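Local coordinates for protein titin (PDB 5JDE) that builds giant elastic filaments in the muscle sarcomere, here represented by three consecutive immunoglobulin domains of its chain, at residues T105-F110 / Q146-N151; S157-F162 / S170-V175; K222-T227 / N235-H240. All coordinates share one frame; numbering follows the deposited sequence.

Overall arrangement
Interactions 1 and 2 lie in the same immunoglobulin domain, the middle one of three. Each joins two strands of a different sheet, and the two sheets face each other across the domain core. Their centres are about 11 Å apart, and their inward side chains meet directly. Phe110 CE2 comes within 3.6 Å of Tyr160 CD2, and Ile149 CD1 within 3.6 Å of Tyr160 CZ. Phe110 CE1 also lies 3.6 Å from Ala171 CB. Interaction 3 belongs to the next domain along the chain. Its centre is about 33 Å from that of interaction 1 and about 41 Å from that of interaction 2, and it touches neither.

Interaction 1 of 3, residues T105-F110 / Q146-N151; sequences TKTASF and QLIIMN
Phe110 packs beside Leu147 and Ile149 on the buried face of this strand pair. Phe110 and Leu147 run side by side and point the same way, with CD2 of the ring 4.2 Å from CD2 of Leu147. Ile149 comes at the ring edge, near its plane, where its CD1 lies 4.3 Å from Phe110 CE2. The CG1 branch of Ile149 is carried there by a nearly straight second torsion (chi2 161°). Ala108 sits on the same face, its methyl opposite CB of Ile149. Leu173 of the facing sheet closes over Ala108, Phe110 and Ile149.

The strands are B and E of an I-set immunoglobulin sandwich, neighbours in the antiparallel sheet of strands A, B, E and D. Ala108 with Ile149 and Phe110 with Leu147 are hydrogen-bonded pairs, each joined by two backbone bonds. The bond from Ala108 N to Ile149 O is nearly straight at 175°. Ser109 and Ile148 form the non-hydrogen-bonded pair between them.

On the outer face, Ile148 uses two branches. Its CG2 meets CG2 of Thr107 at 3.5 Å. Its CD1 folds back (chi2 -72°) and rests 3.6 Å from CB of Ser109. The hydroxyl of Ser109 turns to Glu111 instead.

Past Ala108 and Ile149 no direct hydrogen bond joins the two segments, though their backbones stay close, and water 1 bridges them. Asn151 N donates to the water over 2.9 Å, and the water donates to Thr105 O over 3.1 Å. Asn151 CA also points its hydrogen at Thr105 O, at 3.4 Å. At this end Thr105 OG1 accepts a hydrogen bond from Ser207 N of the following immunoglobulin domain, and Asn151 O takes one from Lys135 NZ.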
ATOM      1  N   THR A 105      -4.848 -16.732   8.201  1.00 26.71           N
ATOM      2  CA  THR A 105      -3.502 -16.702   8.808  1.00 29.06           C
ATOM      3  C   THR A 105      -2.393 -16.314   7.828  1.00 33.29           C
ATOM      4  O   THR A 105      -1.314 -15.934   8.257  1.00 38.58           O
ATOM      5  CB  THR A 105      -3.055 -18.039   9.489  1.00 37.48           C
ATOM      6  OG1 THR A 105      -2.715 -19.020   8.500  1.00 34.94           O
ATOM      7  CG2 THR A 105      -4.112 -18.581  10.459  1.00 33.66           C
ATOM      8  N   LYS A 106      -2.648 -16.398   6.529  1.00 31.76           N
ATOM      9  CA  LYS A 106      -1.619 -16.053   5.541  1.00 31.87           C
ATOM     10  C   LYS A 106      -1.604 -14.547   5.263  1.00 38.58           C
ATOM     11  O   LYS A 106      -2.485 -13.803   5.691  1.00 33.69           O
ATOM     12  CB  LYS A 106      -1.823 -16.855   4.246  1.00 26.84           C
ATOM     13  CG  LYS A 106      -1.498 -18.347   4.437  1.00 28.70           C
ATOM     14  CD  LYS A 106      -1.914 -19.204   3.251  1.00 43.28           C
ATOM     15  CE  LYS A 106      -0.991 -19.018   2.076  1.00 51.36           C
ATOM     16  NZ  LYS A 106       0.394 -19.382   2.436  1.00 63.80           N
ATOM     17  N   THR A 107      -0.580 -14.092   4.564  1.00 32.91           N
ATOM     18  CA  THR A 107      -0.429 -12.660   4.346  1.00 30.68           C
ATOM     19  C   THR A 107      -1.102 -12.243   3.043  1.00 33.50           C
ATOM     20  O   THR A 107      -1.084 -12.970   2.054  1.00 33.86           O
ATOM     21  CB  THR A 107       1.051 -12.275   4.366  1.00 29.79           C
ATOM     22  OG1 THR A 107       1.550 -12.463   5.694  1.00 38.17           O
ATOM     23  CG2 THR A 107       1.262 -10.807   3.954  1.00 30.84           C
ATOM     24  N   ALA A 108      -1.747 -11.082   3.072  1.00 32.59           N
ATOM     25  CA  ALA A 108      -2.381 -10.538   1.892  1.00 28.94           C
ATOM     26  C   ALA A 108      -1.680  -9.234   1.535  1.00 25.14           C
ATOM     27  O   ALA A 108      -1.174  -8.546   2.416  1.00 32.09           O
ATOM     28  CB  ALA A 108      -3.868 -10.304   2.141  1.00 30.91           C
ATOM     29  N   SER A 109      -1.640  -8.892   0.255  1.00 25.60           N
ATOM     30  CA  SER A 109      -1.024  -7.623  -0.137  1.00 28.78           C
ATOM     31  C   SER A 109      -1.754  -6.978  -1.298  1.00 37.41           C
ATOM     32  O   SER A 109      -2.114  -7.655  -2.259  1.00 36.81           O
ATOM     33  CB  SER A 109       0.443  -7.822  -0.503  1.00 38.28           C
ATOM     34  OG  SER A 109       0.567  -8.740  -1.575  1.00 51.81           O
ATOM     35  N   PHE A 110      -1.988  -5.672  -1.192  1.00 30.32           N
ATOM     36  CA  PHE A 110      -2.499  -4.891  -2.321  1.00 28.77           C
ATOM     37  C   PHE A 110      -1.382  -4.009  -2.823  1.00 26.79           C
ATOM     38  O   PHE A 110      -0.573  -3.533  -2.023  1.00 21.78           O
ATOM     39  CB  PHE A 110      -3.677  -4.013  -1.929  1.00 27.77           C
ATOM     40  CG  PHE A 110      -4.931  -4.778  -1.613  1.00 27.59           C
ATOM     41  CD1 PHE A 110      -5.745  -5.253  -2.633  1.00 31.55           C
ATOM     42  CD2 PHE A 110      -5.299  -5.002  -0.309  1.00 29.19           C
ATOM     43  CE1 PHE A 110      -6.904  -5.938  -2.349  1.00 34.21           C
ATOM     44  CE2 PHE A 110      -6.451  -5.692  -0.017  1.00 35.34           C
ATOM     45  CZ  PHE A 110      -7.254  -6.162  -1.034  1.00 33.92           C
ATOM     46  N   GLN A 146       2.229  -0.212  -1.682  1.00 23.29           N
ATOM     47  CA  GLN A 146       1.822  -1.539  -1.243  1.00 26.23           C
ATOM     48  C   GLN A 146       1.215  -1.535   0.153  1.00 30.06           C
ATOM     49  O   GLN A 146       1.764  -0.939   1.083  1.00 26.71           O
ATOM     50  CB  GLN A 146       3.042  -2.457  -1.303  1.00 21.68           C
ATOM     51  CG  GLN A 146       2.788  -3.945  -1.238  1.00 40.94           C
ATOM     52  CD  GLN A 146       4.067  -4.713  -1.542  1.00 53.20           C
ATOM     53  OE1 GLN A 146       5.090  -4.111  -1.887  1.00 58.85           O
ATOM     54  NE2 GLN A 146       4.016  -6.034  -1.433  1.00 48.80           N
ATOM     55  N   LEU A 147       0.087  -2.221   0.301  1.00 25.20           N
ATOM     56  CA  LEU A 147      -0.481  -2.455   1.612  1.00 22.89           C
ATOM     57  C   LEU A 147      -0.316  -3.920   1.958  1.00 27.82           C
ATOM     58  O   LEU A 147      -0.730  -4.781   1.191  1.00 26.73           O
ATOM     59  CB  LEU A 147      -1.956  -2.077   1.647  1.00 25.26           C
ATOM     60  CG  LEU A 147      -2.684  -2.563   2.911  1.00 28.09           C
ATOM     61  CD1 LEU A 147      -2.213  -1.808   4.154  1.00 30.51           C
ATOM     62  CD2 LEU A 147      -4.170  -2.429   2.756  1.00 29.32           C
ATOM     63  N   ILE A 148       0.292  -4.200   3.101  1.00 25.09           N
ATOM     64  CA  ILE A 148       0.460  -5.585   3.556  1.00 31.31           C
ATOM     65  C   ILE A 148      -0.409  -5.839   4.768  1.00 31.61           C
ATOM     66  O   ILE A 148      -0.338  -5.117   5.765  1.00 27.03           O
ATOM     67  CB  ILE A 148       1.928  -5.908   3.929  1.00 40.12           C
ATOM     68  CG1 ILE A 148       2.899  -5.417   2.851  1.00 42.02           C
ATOM     69  CG2 ILE A 148       2.099  -7.410   4.200  1.00 35.80           C
ATOM     70  CD1 ILE A 148       2.851  -6.214   1.592  1.00 40.09           C
ATOM     71  N   ILE A 149      -1.221  -6.882   4.691  1.00 31.93           N
ATOM     72  CA  ILE A 149      -2.034  -7.293   5.818  1.00 29.21           C
ATOM     73  C   ILE A 149      -1.562  -8.674   6.273  1.00 34.31           C
ATOM     74  O   ILE A 149      -1.716  -9.651   5.547  1.00 27.36           O
ATOM     75  CB  ILE A 149      -3.520  -7.351   5.435  1.00 35.88           C
ATOM     76  CG1 ILE A 149      -3.998  -5.985   4.925  1.00 38.17           C
ATOM     77  CG2 ILE A 149      -4.355  -7.834   6.596  1.00 34.40           C
ATOM     78  CD1 ILE A 149      -5.282  -6.046   4.108  1.00 36.91           C
ATOM     79  N   MET A 150      -0.973  -8.749   7.459  1.00 30.01           N
ATOM     80  CA  MET A 150      -0.387  -9.993   7.937  1.00 25.78           C
ATOM     81  C   MET A 150      -1.383 -10.762   8.801  1.00 31.73           C
ATOM     82  O   MET A 150      -2.363 -10.187   9.280  1.00 26.16           O
ATOM     83  CB  MET A 150       0.903  -9.700   8.706  1.00 34.65           C
ATOM     84  CG  MET A 150       1.963  -8.961   7.850  1.00 29.09           C
ATOM     85  SD  MET A 150       3.597  -8.995   8.593  1.00120.14           S
ATOM     86  CE  MET A 150       4.566  -8.136   7.358  1.00 66.11           C
ATOM     87  N   ASN A 151      -1.152 -12.068   8.949  1.00 39.50           N
ATOM     88  CA  ASN A 151      -1.966 -12.929   9.808  1.00 33.52           C
ATOM     89  C   ASN A 151      -3.470 -12.723   9.596  1.00 29.54           C
ATOM     90  O   ASN A 151      -4.222 -12.443  10.540  1.00 33.65           O
ATOM     91  CB  ASN A 151      -1.592 -12.698  11.280  1.00 39.97           C
ATOM     92  CG  ASN A 151      -2.222 -13.729  12.216  1.00 68.78           C
ATOM     93  OD1 ASN A 151      -2.391 -14.893  11.853  1.00 83.80           O
ATOM     94  ND2 ASN A 151      -2.571 -13.300  13.427  1.00 73.62           N
TER
HETATM   95  O   HOH W   1       0.852 -13.776   7.637  1.00 44.16           O

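Interaction 2 of 3, residues S157-F162 / S170-V175; sequences SAEYTF and SATLTV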
ATOM      1  N   SER A 157     -11.589  -9.303   5.813  1.00 28.99           N
ATOM      2  CA  SER A 157     -12.391  -9.251   4.595  1.00 25.22           C
ATOM      3  C   SER A 157     -13.087  -7.891   4.504  1.00 31.08           C
ATOM      4  O   SER A 157     -13.902  -7.544   5.358  1.00 36.34           O
ATOM      5  CB  SER A 157     -13.424 -10.383   4.554  1.00 33.73           C
ATOM      6  OG  SER A 157     -12.804 -11.652   4.459  1.00 31.43           O
ATOM      7  N   ALA A 158     -12.763  -7.127   3.466  1.00 28.43           N
ATOM      8  CA  ALA A 158     -13.308  -5.788   3.307  1.00 28.09           C
ATOM      9  C   ALA A 158     -12.918  -5.224   1.954  1.00 28.21           C
ATOM     10  O   ALA A 158     -12.164  -5.848   1.211  1.00 26.68           O
ATOM     11  CB  ALA A 158     -12.804  -4.857   4.420  1.00 28.10           C
ATOM     12  N   GLU A 159     -13.452  -4.046   1.650  1.00 28.67           N
ATOM     13  CA  GLU A 159     -13.015  -3.242   0.507  1.00 27.22           C
ATOM     14  C   GLU A 159     -11.879  -2.301   0.919  1.00 29.05           C
ATOM     15  O   GLU A 159     -12.006  -1.551   1.890  1.00 31.80           O
ATOM     16  CB  GLU A 159     -14.178  -2.439  -0.061  1.00 36.76           C
ATOM     17  CG  GLU A 159     -13.797  -1.576  -1.259  1.00 57.71           C
ATOM     18  CD  GLU A 159     -14.933  -0.682  -1.728  1.00 83.80           C
ATOM     19  OE1 GLU A 159     -15.435   0.118  -0.910  1.00 93.78           O
ATOM     20  OE2 GLU A 159     -15.323  -0.776  -2.914  1.00 90.14           O
ATOM     21  N   TYR A 160     -10.760  -2.363   0.201  1.00 22.45           N
ATOM     22  CA  TYR A 160      -9.603  -1.523   0.526  1.00 24.60           C
ATOM     23  C   TYR A 160      -9.374  -0.499  -0.572  1.00 27.40           C
ATOM     24  O   TYR A 160      -9.497  -0.818  -1.752  1.00 28.59           O
ATOM     25  CB  TYR A 160      -8.353  -2.378   0.728  1.00 24.37           C
ATOM     26  CG  TYR A 160      -8.428  -3.187   2.009  1.00 25.81           C
ATOM     27  CD1 TYR A 160      -7.859  -2.706   3.186  1.00 21.69           C
ATOM     28  CD2 TYR A 160      -9.090  -4.409   2.046  1.00 27.91           C
ATOM     29  CE1 TYR A 160      -7.936  -3.414   4.355  1.00 24.15           C
ATOM     30  CE2 TYR A 160      -9.167  -5.145   3.229  1.00 27.23           C
ATOM     31  CZ  TYR A 160      -8.592  -4.633   4.381  1.00 27.47           C
ATOM     32  OH  TYR A 160      -8.651  -5.332   5.568  1.00 28.57           O
ATOM     33  N   THR A 161      -9.039   0.722  -0.180  1.00 27.60           N
ATOM     34  CA  THR A 161      -8.950   1.823  -1.129  1.00 25.29           C
ATOM     35  C   THR A 161      -7.624   2.535  -1.031  1.00 24.68           C
ATOM     36  O   THR A 161      -7.169   2.839   0.064  1.00 22.87           O
ATOM     37  CB  THR A 161     -10.057   2.869  -0.890  1.00 25.61           C
ATOM     38  OG1 THR A 161     -11.336   2.244  -0.969  1.00 34.81           O
ATOM     39  CG2 THR A 161      -9.986   3.989  -1.939  1.00 27.67           C
ATOM     40  N   PHE A 162      -7.013   2.833  -2.172  1.00 21.44           N
ATOM     41  CA  PHE A 162      -5.856   3.693  -2.157  1.00 19.11           C
ATOM     42  C   PHE A 162      -6.242   5.060  -2.731  1.00 22.91           C
ATOM     43  O   PHE A 162      -6.880   5.134  -3.766  1.00 18.87           O
ATOM     44  CB  PHE A 162      -4.698   3.107  -2.962  1.00 24.56           C
ATOM     45  CG  PHE A 162      -3.434   3.921  -2.871  1.00 22.24           C
ATOM     46  CD1 PHE A 162      -3.103   4.833  -3.856  1.00 28.17           C
ATOM     47  CD2 PHE A 162      -2.598   3.797  -1.777  1.00 23.59           C
ATOM     48  CE1 PHE A 162      -1.954   5.579  -3.761  1.00 26.51           C
ATOM     49  CE2 PHE A 162      -1.445   4.535  -1.676  1.00 25.32           C
ATOM     50  CZ  PHE A 162      -1.116   5.441  -2.674  1.00 26.41           C
ATOM     51  N   SER A 170     -10.117   0.998  -5.707  1.00 25.51           N
ATOM     52  CA  SER A 170     -10.556   0.102  -4.657  1.00 27.01           C
ATOM     53  C   SER A 170     -10.401  -1.345  -5.106  1.00 30.99           C
ATOM     54  O   SER A 170     -10.410  -1.642  -6.296  1.00 26.38           O
ATOM     55  CB  SER A 170     -12.005   0.403  -4.275  1.00 30.13           C
ATOM     56  OG  SER A 170     -12.114   1.630  -3.577  1.00 41.04           O
ATOM     57  N   ALA A 171     -10.241  -2.237  -4.140  1.00 29.23           N
ATOM     58  CA  ALA A 171     -10.250  -3.664  -4.398  1.00 25.18           C
ATOM     59  C   ALA A 171     -10.705  -4.352  -3.126  1.00 27.67           C
ATOM     60  O   ALA A 171     -10.668  -3.773  -2.035  1.00 28.41           O
ATOM     61  CB  ALA A 171      -8.888  -4.160  -4.819  1.00 22.20           C
ATOM     62  N   THR A 172     -11.133  -5.591  -3.264  1.00 26.31           N
ATOM     63  CA  THR A 172     -11.661  -6.303  -2.099  1.00 31.90           C
ATOM     64  C   THR A 172     -10.766  -7.459  -1.682  1.00 26.42           C
ATOM     65  O   THR A 172     -10.178  -8.140  -2.533  1.00 27.30           O
ATOM     66  CB  THR A 172     -13.077  -6.853  -2.368  1.00 36.31           C
ATOM     67  OG1 THR A 172     -13.025  -7.790  -3.454  1.00 41.93           O
ATOM     68  CG2 THR A 172     -14.028  -5.714  -2.702  1.00 36.95           C
ATOM     69  N   LEU A 173     -10.679  -7.689  -0.371  1.00 25.02           N
ATOM     70  CA  LEU A 173     -10.009  -8.876   0.158  1.00 25.39           C
ATOM     71  C   LEU A 173     -11.037  -9.872   0.666  1.00 32.53           C
ATOM     72  O   LEU A 173     -11.972  -9.484   1.353  1.00 26.99           O
ATOM     73  CB  LEU A 173      -9.053  -8.510   1.301  1.00 27.97           C
ATOM     74  CG  LEU A 173      -8.448  -9.699   2.061  1.00 30.18           C
ATOM     75  CD1 LEU A 173      -7.512 -10.491   1.165  1.00 37.70           C
ATOM     76  CD2 LEU A 173      -7.721  -9.257   3.315  1.00 29.90           C
ATOM     77  N   THR A 174     -10.864 -11.145   0.319  1.00 28.17           N
ATOM     78  CA  THR A 174     -11.688 -12.224   0.851  1.00 36.63           C
ATOM     79  C   THR A 174     -10.796 -13.213   1.570  1.00 34.05           C
ATOM     80  O   THR A 174      -9.916 -13.806   0.960  1.00 31.47           O
ATOM     81  CB  THR A 174     -12.473 -12.964  -0.253  1.00 36.91           C
ATOM     82  OG1 THR A 174     -13.426 -12.078  -0.847  1.00 41.22           O
ATOM     83  CG2 THR A 174     -13.201 -14.181   0.323  1.00 40.85           C
ATOM     84  N   VAL A 175     -11.004 -13.374   2.868  1.00 27.51           N
ATOM     85  CA  VAL A 175     -10.203 -14.317   3.633  1.00 29.61           C
ATOM     86  C   VAL A 175     -10.957 -15.628   3.777  1.00 38.11           C
ATOM     87  O   VAL A 175     -12.067 -15.642   4.303  1.00 35.77           O
ATOM     88  CB  VAL A 175      -9.849 -13.769   5.023  1.00 30.81           C
ATOM     89  CG1 VAL A 175      -8.984 -14.774   5.788  1.00 26.44           C
ATOM     90  CG2 VAL A 175      -9.134 -12.425   4.889  1.00 32.10           C
TER
HETATM   91  O   HOH W   2     -14.500 -13.646   4.736  1.00 49.24           O
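Tyr160 lies across Leu173 on the buried face of this hairpin. Its CB is 3.9 Å from Ala171 O, which stands at the ring edge, near the ring plane. Farther out, CD2 approaches Leu173 CB at 4.2 Å, and CE2 comes closer to the same atom, 3.9 Å. The first torsion, -71°, sets CG opposite the carbonyl carbon and sends the ring along the strand toward Leu173. At the tip, OH is hydrogen-bonded to Asp156 O, four residues back.

That bond makes Tyr160 the tyrosine corner, a familiar feature of immunoglobulin and other Greek key domains at the start of strand F. The contact itself is the hairpin of strands F and G. Tyr160 and Ala171 form a hydrogen-bonded pair with two backbone bonds. The one from Tyr160 N to Ala171 O is short, and its donor lies nearly in line with the C=O.

On the other face, Thr161 OG1 and Ser170 OG share a hydrogen bond of 2.8 Å. Glu159 is extended, and its OE2 passes 3.8 Å from Ser170 CB. At the far end, Ser157 lends a side chain where a strand would use backbone. Val175 N donates to Ser157 OG over 3.0 Å, nearly straight at 168°. Water 2 joins the same hydroxyl and donates to Val175 O over 3.2 Å.

Interaction 3 of 3, residues K222-T227 / N235-H240; sequences KCQMRT and NIRNVH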
ATOM      1  N   LYS A 222      11.425 -35.340  22.117  1.00 84.75           N
ATOM      2  CA  LYS A 222      10.327 -36.127  22.659  1.00 73.58           C
ATOM      3  C   LYS A 222       9.063 -35.959  21.811  1.00 65.99           C
ATOM      4  O   LYS A 222       8.438 -36.945  21.416  1.00 59.27           O
ATOM      5  CB  LYS A 222      10.068 -35.714  24.109  1.00 65.16           C
ATOM      6  CG  LYS A 222       8.858 -36.344  24.754  1.00 56.05           C
ATOM      7  CD  LYS A 222       9.086 -37.801  25.037  1.00 48.17           C
ATOM      8  CE  LYS A 222       7.984 -38.332  25.922  1.00 47.89           C
ATOM      9  NZ  LYS A 222       8.192 -39.756  26.263  1.00 50.72           N
ATOM     10  N   CYS A 223       8.704 -34.702  21.542  1.00 60.36           N
ATOM     11  CA  CYS A 223       7.585 -34.348  20.667  1.00 58.03           C
ATOM     12  C   CYS A 223       8.075 -33.705  19.376  1.00 63.10           C
ATOM     13  O   CYS A 223       8.523 -32.570  19.394  1.00 65.27           O
ATOM     14  CB  CYS A 223       6.628 -33.373  21.362  1.00 54.46           C
ATOM     15  SG  CYS A 223       5.299 -34.119  22.329  1.00 99.90           S
ATOM     16  N   GLN A 224       8.000 -34.412  18.256  1.00 61.49           N
ATOM     17  CA  GLN A 224       8.366 -33.797  16.986  1.00 60.37           C
ATOM     18  C   GLN A 224       7.113 -33.421  16.224  1.00 54.14           C
ATOM     19  O   GLN A 224       6.127 -34.153  16.228  1.00 55.44           O
ATOM     20  CB  GLN A 224       9.236 -34.723  16.125  1.00 64.40           C
ATOM     21  CG  GLN A 224      10.613 -35.016  16.683  1.00 73.80           C
ATOM     22  CD  GLN A 224      10.607 -36.174  17.654  1.00 89.11           C
ATOM     23  OE1 GLN A 224       9.567 -36.783  17.911  1.00 90.76           O
ATOM     24  NE2 GLN A 224      11.774 -36.488  18.201  1.00 98.77           N
ATOM     25  N   MET A 225       7.160 -32.274  15.566  1.00 47.62           N
ATOM     26  CA  MET A 225       6.062 -31.854  14.719  1.00 43.23           C
ATOM     27  C   MET A 225       6.536 -31.770  13.282  1.00 54.30           C
ATOM     28  O   MET A 225       7.524 -31.102  12.979  1.00 62.84           O
ATOM     29  CB  MET A 225       5.507 -30.521  15.186  1.00 38.90           C
ATOM     30  CG  MET A 225       5.214 -30.494  16.655  1.00 41.88           C
ATOM     31  SD  MET A 225       4.891 -28.838  17.254  1.00 68.26           S
ATOM     32  CE  MET A 225       4.365 -29.228  18.905  1.00 52.75           C
ATOM     33  N   ARG A 226       5.840 -32.463  12.398  1.00 56.11           N
ATOM     34  CA  ARG A 226       6.222 -32.467  11.001  1.00 57.82           C
ATOM     35  C   ARG A 226       5.093 -31.929  10.127  1.00 58.96           C
ATOM     36  O   ARG A 226       3.931 -31.879  10.537  1.00 56.85           O
ATOM     37  CB  ARG A 226       6.632 -33.879  10.574  1.00 64.09           C
ATOM     38  CG  ARG A 226       7.965 -34.328  11.176  1.00 72.20           C
ATOM     39  CD  ARG A 226       8.429 -35.669  10.616  1.00 80.34           C
ATOM     40  NE  ARG A 226       7.524 -36.758  10.981  1.00 86.68           N
ATOM     41  CZ  ARG A 226       6.984 -37.600  10.108  1.00 89.28           C
ATOM     42  NH1 ARG A 226       7.252 -37.480   8.815  1.00 92.33           N
ATOM     43  NH2 ARG A 226       6.171 -38.561  10.527  1.00 89.75           N
ATOM     44  N   THR A 227       5.457 -31.507   8.923  1.00 63.71           N
ATOM     45  CA  THR A 227       4.510 -30.932   7.984  1.00 69.67           C
ATOM     46  C   THR A 227       4.931 -31.249   6.557  1.00 75.99           C
ATOM     47  O   THR A 227       5.912 -30.694   6.065  1.00 80.84           O
ATOM     48  CB  THR A 227       4.405 -29.399   8.148  1.00 71.86           C
ATOM     49  OG1 THR A 227       3.819 -29.088   9.417  1.00 73.43           O
ATOM     50  CG2 THR A 227       3.550 -28.794   7.039  1.00 70.47           C
ATOM     51  N   ASN A 235       4.430 -36.315  16.517  1.00 33.45           N
ATOM     52  CA  ASN A 235       5.054 -37.591  16.828  1.00 34.53           C
ATOM     53  C   ASN A 235       5.609 -37.560  18.248  1.00 46.52           C
ATOM     54  O   ASN A 235       6.350 -36.642  18.614  1.00 50.40           O
ATOM     55  CB  ASN A 235       6.153 -37.890  15.799  1.00 42.65           C
ATOM     56  CG  ASN A 235       6.751 -39.273  15.960  1.00 60.94           C
ATOM     57  OD1 ASN A 235       7.674 -39.473  16.750  1.00 69.88           O
ATOM     58  ND2 ASN A 235       6.232 -40.239  15.204  1.00 62.67           N
ATOM     59  N   ILE A 236       5.231 -38.548  19.056  1.00 34.88           N
ATOM     60  CA  ILE A 236       5.685 -38.616  20.441  1.00 35.36           C
ATOM     61  C   ILE A 236       6.382 -39.945  20.693  1.00 37.54           C
ATOM     62  O   ILE A 236       5.760 -41.002  20.588  1.00 37.19           O
ATOM     63  CB  ILE A 236       4.513 -38.442  21.427  1.00 37.48           C
ATOM     64  CG1 ILE A 236       3.708 -37.182  21.070  1.00 43.05           C
ATOM     65  CG2 ILE A 236       5.025 -38.403  22.871  1.00 37.14           C
ATOM     66  CD1 ILE A 236       2.517 -36.916  21.973  1.00 43.38           C
ATOM     67  N   ARG A 237       7.674 -39.889  21.008  1.00 41.10           N
ATOM     68  CA  ARG A 237       8.485 -41.099  21.122  1.00 46.91           C
ATOM     69  C   ARG A 237       8.568 -41.611  22.554  1.00 38.33           C
ATOM     70  O   ARG A 237       8.409 -40.845  23.501  1.00 44.99           O
ATOM     71  CB  ARG A 237       9.903 -40.848  20.599  1.00 55.28           C
ATOM     72  CG  ARG A 237       9.993 -39.992  19.348  1.00 68.45           C
ATOM     73  CD  ARG A 237      10.982 -40.592  18.356  1.00 80.63           C
ATOM     74  NE  ARG A 237      11.609 -39.586  17.501  1.00 88.43           N
ATOM     75  CZ  ARG A 237      12.912 -39.314  17.500  1.00 93.40           C
ATOM     76  NH1 ARG A 237      13.730 -39.976  18.309  1.00 93.65           N
ATOM     77  NH2 ARG A 237      13.399 -38.383  16.688  1.00 94.23           N
ATOM     78  N   ASN A 238       8.849 -42.906  22.697  1.00 46.52           N
ATOM     79  CA  ASN A 238       9.113 -43.521  24.000  1.00 50.72           C
ATOM     80  C   ASN A 238       8.057 -43.115  25.027  1.00 40.08           C
ATOM     81  O   ASN A 238       8.362 -42.632  26.115  1.00 46.12           O
ATOM     82  CB  ASN A 238      10.516 -43.142  24.483  1.00 56.95           C
ATOM     83  CG  ASN A 238      11.044 -44.090  25.536  1.00 73.90           C
ATOM     84  OD1 ASN A 238      10.634 -45.250  25.606  1.00 79.32           O
ATOM     85  ND2 ASN A 238      11.963 -43.603  26.360  1.00 80.12           N
ATOM     86  N   VAL A 239       6.805 -43.292  24.639  1.00 39.63           N
ATOM     87  CA  VAL A 239       5.660 -42.847  25.411  1.00 42.53           C
ATOM     88  C   VAL A 239       5.606 -43.466  26.812  1.00 40.96           C
ATOM     89  O   VAL A 239       5.836 -44.659  26.985  1.00 41.75           O
ATOM     90  CB  VAL A 239       4.363 -43.159  24.621  1.00 52.04           C
ATOM     91  CG1 VAL A 239       3.182 -43.282  25.531  1.00 60.29           C
ATOM     92  CG2 VAL A 239       4.130 -42.091  23.544  1.00 44.45           C
ATOM     93  N   HIS A 240       5.332 -42.635  27.816  1.00 52.83           N
ATOM     94  CA  HIS A 240       5.086 -43.127  29.173  1.00 51.74           C
ATOM     95  C   HIS A 240       3.809 -42.490  29.729  1.00 50.28           C
ATOM     96  O   HIS A 240       3.107 -41.766  29.013  1.00 46.99           O
ATOM     97  CB  HIS A 240       6.284 -42.845  30.092  1.00 72.40           C
ATOM     98  CG  HIS A 240       6.626 -41.391  30.228  1.00 89.35           C
ATOM     99  ND1 HIS A 240       5.936 -40.538  31.062  1.00 92.37           N
ATOM    100  CD2 HIS A 240       7.594 -40.644  29.646  1.00 95.60           C
ATOM    101  CE1 HIS A 240       6.457 -39.327  30.981  1.00 95.71           C
ATOM    102  NE2 HIS A 240       7.464 -39.364  30.129  1.00 96.54           N
TER
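Lys222 to Gln224 face Asn235 to Arg237 in the antiparallel hairpin of strands D and E, at the sheet edge of an I-set immunoglobulin domain. Strand D is one of the two edge strands of this sheet within the chain.

Backbone bonds set the register. Gln224 and Asn235 are a hydrogen-bonded pair, with bonds of 2.8 Å from Gln224 N to Asn235 O and from Asn235 N to Gln224 O. Arg237 N adds a third, donating to Lys222 O over 3.1 Å. Between these lies the non-hydrogen-bonded pair of Cys223 and Ile236.

That pair supplies the apolar contact. Cys223 SG rests 3.7 Å from CG1 of Ile236, with CD1 of the same branch slightly farther off.

Charge gathers at the start of strand D. Lys222 bends at its second torsion (chi2 72°) and is straight beyond, so its amino group reaches the turn after strand E. There NZ donates to Arg237 O over 3.0 Å and makes a salt bridge with Asp243. Asn238 O is also close to NZ. Asp243 accepts a hydrogen bond from His240 N as well, which ties the lysine to the backbone of the turn.

Two flat polar groups overlap. NE2 of Gln224 lies over one face of the Arg237 guanidinium, and the two planes are nearly parallel, 5° apart. Asn235 runs alongside Gln224, its amide turned 58° from the Gln224 amide, and its ND2 hydrogen-bonded to Thr196 OG1. Gln224 NE2 comes only 2.9 Å from Arg237 NH2, donor against donor, so the placing of one of these side chains is doubtful.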